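Local coordinates for protein alpha-1,2-mannosidase (Bacteroides thetaiotaomicron, PDB 2WW2) that belongs to the calcium-dependent, inverting family 92 glycoside hydrolases and probably cleaves alpha-1,2-linked mannose residues from glycans, at residues Val349-Thr354 / Ile396-Ala401; Gly365-Trp370 / Asn383-Leu388. All coordinates share one frame; numbering follows the deposited sequence.

Contact 1: residues Val349-Thr354 / Ile396-Ala401; sequences VSERVT and IQTVDA
Thr-398, in the loop before helix 401-413, sets its forked side chain against Glu-351 and Thr-354 on helix 347-364. Its CB lies 3.7 Å from the carbonyl O of Glu-351, and from there the two branches part. The hydroxyl OG1 donates to that Glu-351 O over 2.8 Å; it arrives in the carbonyl plane, on a lone pair, with a C=O...OG1 angle of 133°. The methyl CG2 instead meets the stem of Glu-351, 3.6 Å from its CB, and the two side chains cross at about a right angle. Thr-354 has its OG1 between its own backbone N and carbonyl carbon (chi1 53°), which puts the hydroxyl within bonding distance of Ser-350 O (2.8 Å), to which it donates. One water donates to Thr-354 OG1 and accepts from the backbone N of Thr-398, so helix and loop are also joined through solvent. Replacing Thr-398 by an alanine would probably leave Glu-351 O without its hydroxyl donor and open a small gap beside the Glu-351 stem, where CG2 had packed. Ile-396 adds apolar contacts, with CD1 4.0 Å from Ser-350 CB and CG2 3.8 Å from Glu-351 CG. The methyl CG1 of Val-399 lies against the carbonyl O of Thr-354 (3.5 Å). Ser-350 and Ile-396 both touch Thr-343 of helix 338-345, while Ile-396 touches Ala-391 and Val-399 touches Trp-392 of helix 383-393; the loop thus lies between helix 347-364 and the end of helix 383-393 within the catalytic domain.

Contact 2: residues Gly365-Trp370 / Asn383-Leu388; sequences GFMPEW and NSVSLL
Glu-369 and Ser-384 face each other through two hydrogen bonds, one to each carboxylate oxygen. The Glu-369 chain folds at chi2 (-65°), which helps bring the carboxylate to Ser-384 of the helical segment 383-388. There OE1 takes the backbone N-H of Ser-384 at 3.0 Å, on its syn side and 17° out of the carboxylate plane, with an N-H...O angle of 156°. OE2 receives the Ser-384 hydroxyl at 2.7 Å, but from above the plane, so the serine offers its two donors to the carboxylate from different elevations. Beside this polar pair Ser-384 CB lies 3.3 Å from Pro-368 O, a buried carbonyl with no hydrogen-bonding partner in the model. Met-367 also packs against the serine: its chain runs extended as far as SD and then bends at chi3, and the methyl CE comes 3.5 Å from Ser-384 OG and 3.9 Å from Val-385 CG2. SD itself rests 3.6 Å from Leu-388 CD1, the thioether crossing both aliphatic side chains obliquely. Ala-407 of helix 401-413 and Ile-357 of helix 347-364 also touch Met-367. The contact thus joins the loop after helix 347-364 to helix 383-393 in the buried interior of the catalytic domain. Its chemistry is divided: Met-367, Val-385 and Leu-388 form an apolar side, while Ser-384 supplies a donor to each carboxylate oxygen. Gln-411 NE2, which donates to Met-367 O as well, adds a second donor at Glu-369 OE2, and the carboxylate is left little freedom to turn.

How the contacts relate
Contact 2 is nested within the chain loop that contact 1 closes, and their centres lie about 13 Å apart, on the same side of the chain's centre. The two meet directly, by packing alone: Leu-388 CD2 comes 3.7 Å from Thr-354 O, and Val-353 CG1 lies 4.1 Å from Leu-387 CD2. Helices 347-364 and 383-393 serve both, contact 1 by an early part of the first and the loop after the second, contact 2 by the loop after the first and the opening turns of the second. Such successive packed helices are consistent with the (alpha/alpha)6 barrel of family 92. Neither contact supplies a ligand to the two sodium ions.

Contact 1: residues Val349-Thr354 / Ile396-Ala401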
loop_
_atom_site.group_PDB
_atom_site.type_symbol
_atom_site.label_atom_id
_atom_site.label_comp_id
_atom_site.label_asym_id
_atom_site.label_seq_id
_atom_site.Cartn_x
_atom_site.Cartn_y
_atom_site.Cartn_z
ATOM N N VAL A 349 -9.453 44.400 0.382
ATOM C CA VAL A 349 -9.972 43.435 -0.585
ATOM C C VAL A 349 -11.236 42.753 -0.053
ATOM O O VAL A 349 -12.259 42.704 -0.749
ATOM C CB VAL A 349 -8.911 42.409 -0.987
ATOM C CG1 VAL A 349 -9.502 41.408 -2.013
ATOM C CG2 VAL A 349 -7.707 43.158 -1.585
ATOM N N SER A 350 -11.190 42.290 1.197
ATOM C CA SER A 350 -12.364 41.638 1.798
ATOM C C SER A 350 -13.552 42.594 1.866
ATOM O O SER A 350 -14.711 42.167 1.753
ATOM C CB SER A 350 -12.037 41.110 3.198
ATOM O OG SER A 350 -10.869 40.296 3.173
ATOM N N GLU A 351 -13.278 43.880 2.079
ATOM C CA GLU A 351 -14.361 44.879 2.088
ATOM C C GLU A 351 -15.162 44.829 0.778
ATOM O O GLU A 351 -16.393 44.933 0.793
ATOM C CB GLU A 351 -13.827 46.307 2.320
ATOM C CG GLU A 351 -13.360 46.569 3.755
ATOM C CD GLU A 351 -12.712 47.932 3.948
ATOM O OE1 GLU A 351 -12.441 48.640 2.959
ATOM O OE2 GLU A 351 -12.475 48.298 5.108
ATOM N N ARG A 352 -14.462 44.708 -0.350
ATOM C CA ARG A 352 -15.118 44.693 -1.664
ATOM C C ARG A 352 -15.664 43.299 -2.022
ATOM O O ARG A 352 -16.738 43.177 -2.643
ATOM C CB ARG A 352 -14.157 45.189 -2.757
ATOM C CG ARG A 352 -13.628 46.607 -2.516
ATOM C CD ARG A 352 -12.800 47.117 -3.694
ATOM N NE ARG A 352 -11.537 46.398 -3.833
ATOM C CZ ARG A 352 -10.356 46.890 -3.461
ATOM N NH1 ARG A 352 -10.284 48.096 -2.911
ATOM N NH2 ARG A 352 -9.248 46.175 -3.624
ATOM N N VAL A 353 -14.934 42.255 -1.624
ATOM C CA VAL A 353 -15.365 40.878 -1.892
ATOM C C VAL A 353 -16.678 40.585 -1.188
ATOM O O VAL A 353 -17.594 39.962 -1.767
ATOM C CB VAL A 353 -14.308 39.848 -1.433
ATOM C CG1 VAL A 353 -14.915 38.435 -1.400
ATOM C CG2 VAL A 353 -13.096 39.879 -2.368
ATOM N N THR A 354 -16.793 41.029 0.061
ATOM C CA THR A 354 -18.037 40.761 0.804
ATOM C C THR A 354 -19.208 41.495 0.164
ATOM O O THR A 354 -20.282 40.901 -0.023
ATOM C CB THR A 354 -17.930 41.089 2.320
ATOM O OG1 THR A 354 -17.455 42.426 2.475
ATOM C CG2 THR A 354 -16.937 40.114 3.005
ATOM N N ILE A 396 -14.814 43.917 9.595
ATOM C CA ILE A 396 -15.009 44.249 8.193
ATOM C C ILE A 396 -16.494 44.120 7.930
ATOM O O ILE A 396 -17.048 43.007 7.847
ATOM C CB ILE A 396 -14.213 43.285 7.291
ATOM C CG1 ILE A 396 -12.724 43.389 7.638
ATOM C CG2 ILE A 396 -14.463 43.592 5.819
ATOM C CD1 ILE A 396 -11.848 42.337 6.961
ATOM N N GLN A 397 -17.145 45.277 7.850
ATOM C CA GLN A 397 -18.596 45.339 7.876
ATOM C C GLN A 397 -19.104 46.324 6.839
ATOM O O GLN A 397 -19.582 47.396 7.174
ATOM C CB GLN A 397 -19.072 45.711 9.291
ATOM C CG GLN A 397 -18.629 44.678 10.329
ATOM C CD GLN A 397 -19.081 44.995 11.745
ATOM O OE1 GLN A 397 -19.644 46.060 12.010
ATOM N NE2 GLN A 397 -18.865 44.047 12.663
ATOM N N THR A 398 -18.993 45.949 5.573
ATOM C CA THR A 398 -19.398 46.817 4.475
ATOM C C THR A 398 -20.788 46.465 3.960
ATOM O O THR A 398 -21.418 47.264 3.296
ATOM C CB THR A 398 -18.410 46.740 3.304
ATOM O OG1 THR A 398 -18.270 45.379 2.873
ATOM C CG2 THR A 398 -17.039 47.249 3.751
ATOM N N VAL A 399 -21.248 45.255 4.233
ATOM C CA VAL A 399 -22.588 44.854 3.827
ATOM C C VAL A 399 -23.617 45.275 4.880
ATOM O O VAL A 399 -23.279 45.511 6.046
ATOM C CB VAL A 399 -22.665 43.334 3.599
ATOM C CG1 VAL A 399 -21.668 42.906 2.500
ATOM C CG2 VAL A 399 -22.366 42.578 4.908
ATOM N N ASP A 400 -24.871 45.369 4.463
ATOM C CA ASP A 400 -25.956 45.619 5.383
ATOM C C ASP A 400 -26.270 44.338 6.170
ATOM O O ASP A 400 -26.494 43.280 5.582
ATOM C CB ASP A 400 -27.189 46.055 4.609
ATOM C CG ASP A 400 -28.389 46.218 5.500
ATOM O OD1 ASP A 400 -28.472 47.256 6.189
ATOM O OD2 ASP A 400 -29.238 45.306 5.536
ATOM N N ALA A 401 -26.289 44.444 7.495
ATOM C CA ALA A 401 -26.474 43.288 8.362
ATOM C C ALA A 401 -27.734 42.492 8.035
ATOM O O ALA A 401 -27.698 41.264 7.951
ATOM C CB ALA A 401 -26.501 43.729 9.842
HETATM O O HOH W 1 -18.858 43.307 4.812
#

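Contact 2: residues Gly365-Trp370 / Asn383-Leu388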
loop_
_atom_site.group_PDB
_atom_site.type_symbol
_atom_site.label_atom_id
_atom_site.label_comp_id
_atom_site.label_asym_id
_atom_site.label_seq_id
_atom_site.Cartn_x
_atom_site.Cartn_y
_atom_site.Cartn_z
ATOM N N GLY A 365 -30.342 35.817 -6.951
ATOM C CA GLY A 365 -31.177 35.090 -5.980
ATOM C C GLY A 365 -30.389 34.204 -5.023
ATOM O O GLY A 365 -30.916 33.790 -3.979
ATOM N N PHE A 366 -29.129 33.914 -5.365
ATOM C CA PHE A 366 -28.282 33.095 -4.502
ATOM C C PHE A 366 -26.899 33.714 -4.365
ATOM O O PHE A 366 -26.390 34.330 -5.302
ATOM C CB PHE A 366 -28.117 31.675 -5.077
ATOM C CG PHE A 366 -29.354 30.798 -4.951
ATOM C CD1 PHE A 366 -29.561 30.030 -3.815
ATOM C CD2 PHE A 366 -30.270 30.711 -5.992
ATOM C CE1 PHE A 366 -30.671 29.200 -3.691
ATOM C CE2 PHE A 366 -31.388 29.888 -5.883
ATOM C CZ PHE A 366 -31.594 29.134 -4.720
ATOM N N MET A 367 -26.260 33.505 -3.222
ATOM C CA MET A 367 -24.843 33.818 -3.119
ATOM C C MET A 367 -24.048 32.776 -3.896
ATOM O O MET A 367 -24.446 31.610 -3.983
ATOM C CB MET A 367 -24.379 33.827 -1.662
ATOM C CG MET A 367 -25.080 34.875 -0.808
ATOM S SD MET A 367 -24.349 34.985 0.843
ATOM C CE MET A 367 -25.054 33.526 1.617
ATOM N N PRO A 368 -22.912 33.186 -4.477
ATOM C CA PRO A 368 -22.129 32.194 -5.204
ATOM C C PRO A 368 -21.373 31.258 -4.254
ATOM O O PRO A 368 -21.128 31.624 -3.091
ATOM C CB PRO A 368 -21.133 33.039 -5.994
ATOM C CG PRO A 368 -20.985 34.313 -5.196
ATOM C CD PRO A 368 -22.299 34.519 -4.476
ATOM N N GLU A 369 -21.015 30.067 -4.751
ATOM C CA GLU A 369 -20.168 29.142 -4.015
ATOM C C GLU A 369 -18.944 28.864 -4.895
ATOM O O GLU A 369 -17.828 29.164 -4.492
ATOM C CB GLU A 369 -20.920 27.860 -3.619
ATOM C CG GLU A 369 -22.135 28.077 -2.686
ATOM C CD GLU A 369 -21.779 28.622 -1.307
ATOM O OE1 GLU A 369 -20.576 28.673 -0.978
ATOM O OE2 GLU A 369 -22.699 29.021 -0.543
ATOM N N TRP A 370 -19.170 28.328 -6.096
ATOM C CA TRP A 370 -18.153 28.351 -7.166
ATOM C C TRP A 370 -18.658 29.304 -8.255
ATOM O O TRP A 370 -19.778 29.152 -8.742
ATOM C CB TRP A 370 -17.932 26.941 -7.756
ATOM C CG TRP A 370 -16.492 26.476 -7.656
ATOM C CD1 TRP A 370 -16.004 25.472 -6.867
ATOM C CD2 TRP A 370 -15.357 27.037 -8.347
ATOM N NE1 TRP A 370 -14.624 25.357 -7.037
ATOM C CE2 TRP A 370 -14.213 26.305 -7.943
ATOM C CE3 TRP A 370 -15.205 28.064 -9.289
ATOM C CZ2 TRP A 370 -12.932 26.585 -8.434
ATOM C CZ3 TRP A 370 -13.923 28.365 -9.762
ATOM C CH2 TRP A 370 -12.801 27.616 -9.333
ATOM N N ASN A 383 -20.042 27.921 2.047
ATOM C CA ASN A 383 -18.947 28.683 2.601
ATOM C C ASN A 383 -18.914 30.160 2.201
ATOM O O ASN A 383 -18.127 30.942 2.751
ATOM C CB ASN A 383 -17.627 27.955 2.353
ATOM C CG ASN A 383 -17.623 26.582 2.998
ATOM O OD1 ASN A 383 -17.514 25.546 2.314
ATOM N ND2 ASN A 383 -17.798 26.560 4.310
ATOM N N SER A 384 -19.788 30.549 1.276
ATOM C CA SER A 384 -20.070 31.962 1.077
ATOM C C SER A 384 -20.342 32.625 2.446
ATOM O O SER A 384 -19.939 33.770 2.711
ATOM C CB SER A 384 -21.301 32.134 0.188
ATOM O OG SER A 384 -22.407 31.395 0.711
ATOM N N VAL A 385 -21.068 31.905 3.294
ATOM C CA VAL A 385 -21.424 32.420 4.612
ATOM C C VAL A 385 -20.173 32.676 5.448
ATOM O O VAL A 385 -20.050 33.686 6.156
ATOM C CB VAL A 385 -22.347 31.416 5.326
ATOM C CG1 VAL A 385 -22.584 31.841 6.753
ATOM C CG2 VAL A 385 -23.682 31.295 4.530
ATOM N N SER A 386 -19.223 31.770 5.351
ATOM C CA SER A 386 -17.988 31.909 6.115
ATOM C C SER A 386 -17.236 33.198 5.754
ATOM O O SER A 386 -16.762 33.916 6.638
ATOM C CB SER A 386 -17.083 30.688 5.897
ATOM O OG SER A 386 -15.820 30.904 6.520
ATOM N N LEU A 387 -17.119 33.500 4.465
ATOM C CA LEU A 387 -16.439 34.740 4.059
ATOM C C LEU A 387 -17.104 35.966 4.673
ATOM O O LEU A 387 -16.439 36.871 5.171
ATOM C CB LEU A 387 -16.468 34.905 2.540
ATOM C CG LEU A 387 -15.278 34.303 1.783
ATOM C CD1 LEU A 387 -15.267 32.772 1.935
ATOM C CD2 LEU A 387 -15.383 34.715 0.301
ATOM N N LEU A 388 -18.426 35.999 4.628
ATOM C CA LEU A 388 -19.142 37.126 5.206
ATOM C C LEU A 388 -18.949 37.206 6.724
ATOM O O LEU A 388 -18.692 38.275 7.280
ATOM C CB LEU A 388 -20.642 37.046 4.865
ATOM C CG LEU A 388 -21.061 37.163 3.386
ATOM C CD1 LEU A 388 -22.600 37.050 3.250
ATOM C CD2 LEU A 388 -20.600 38.499 2.838
#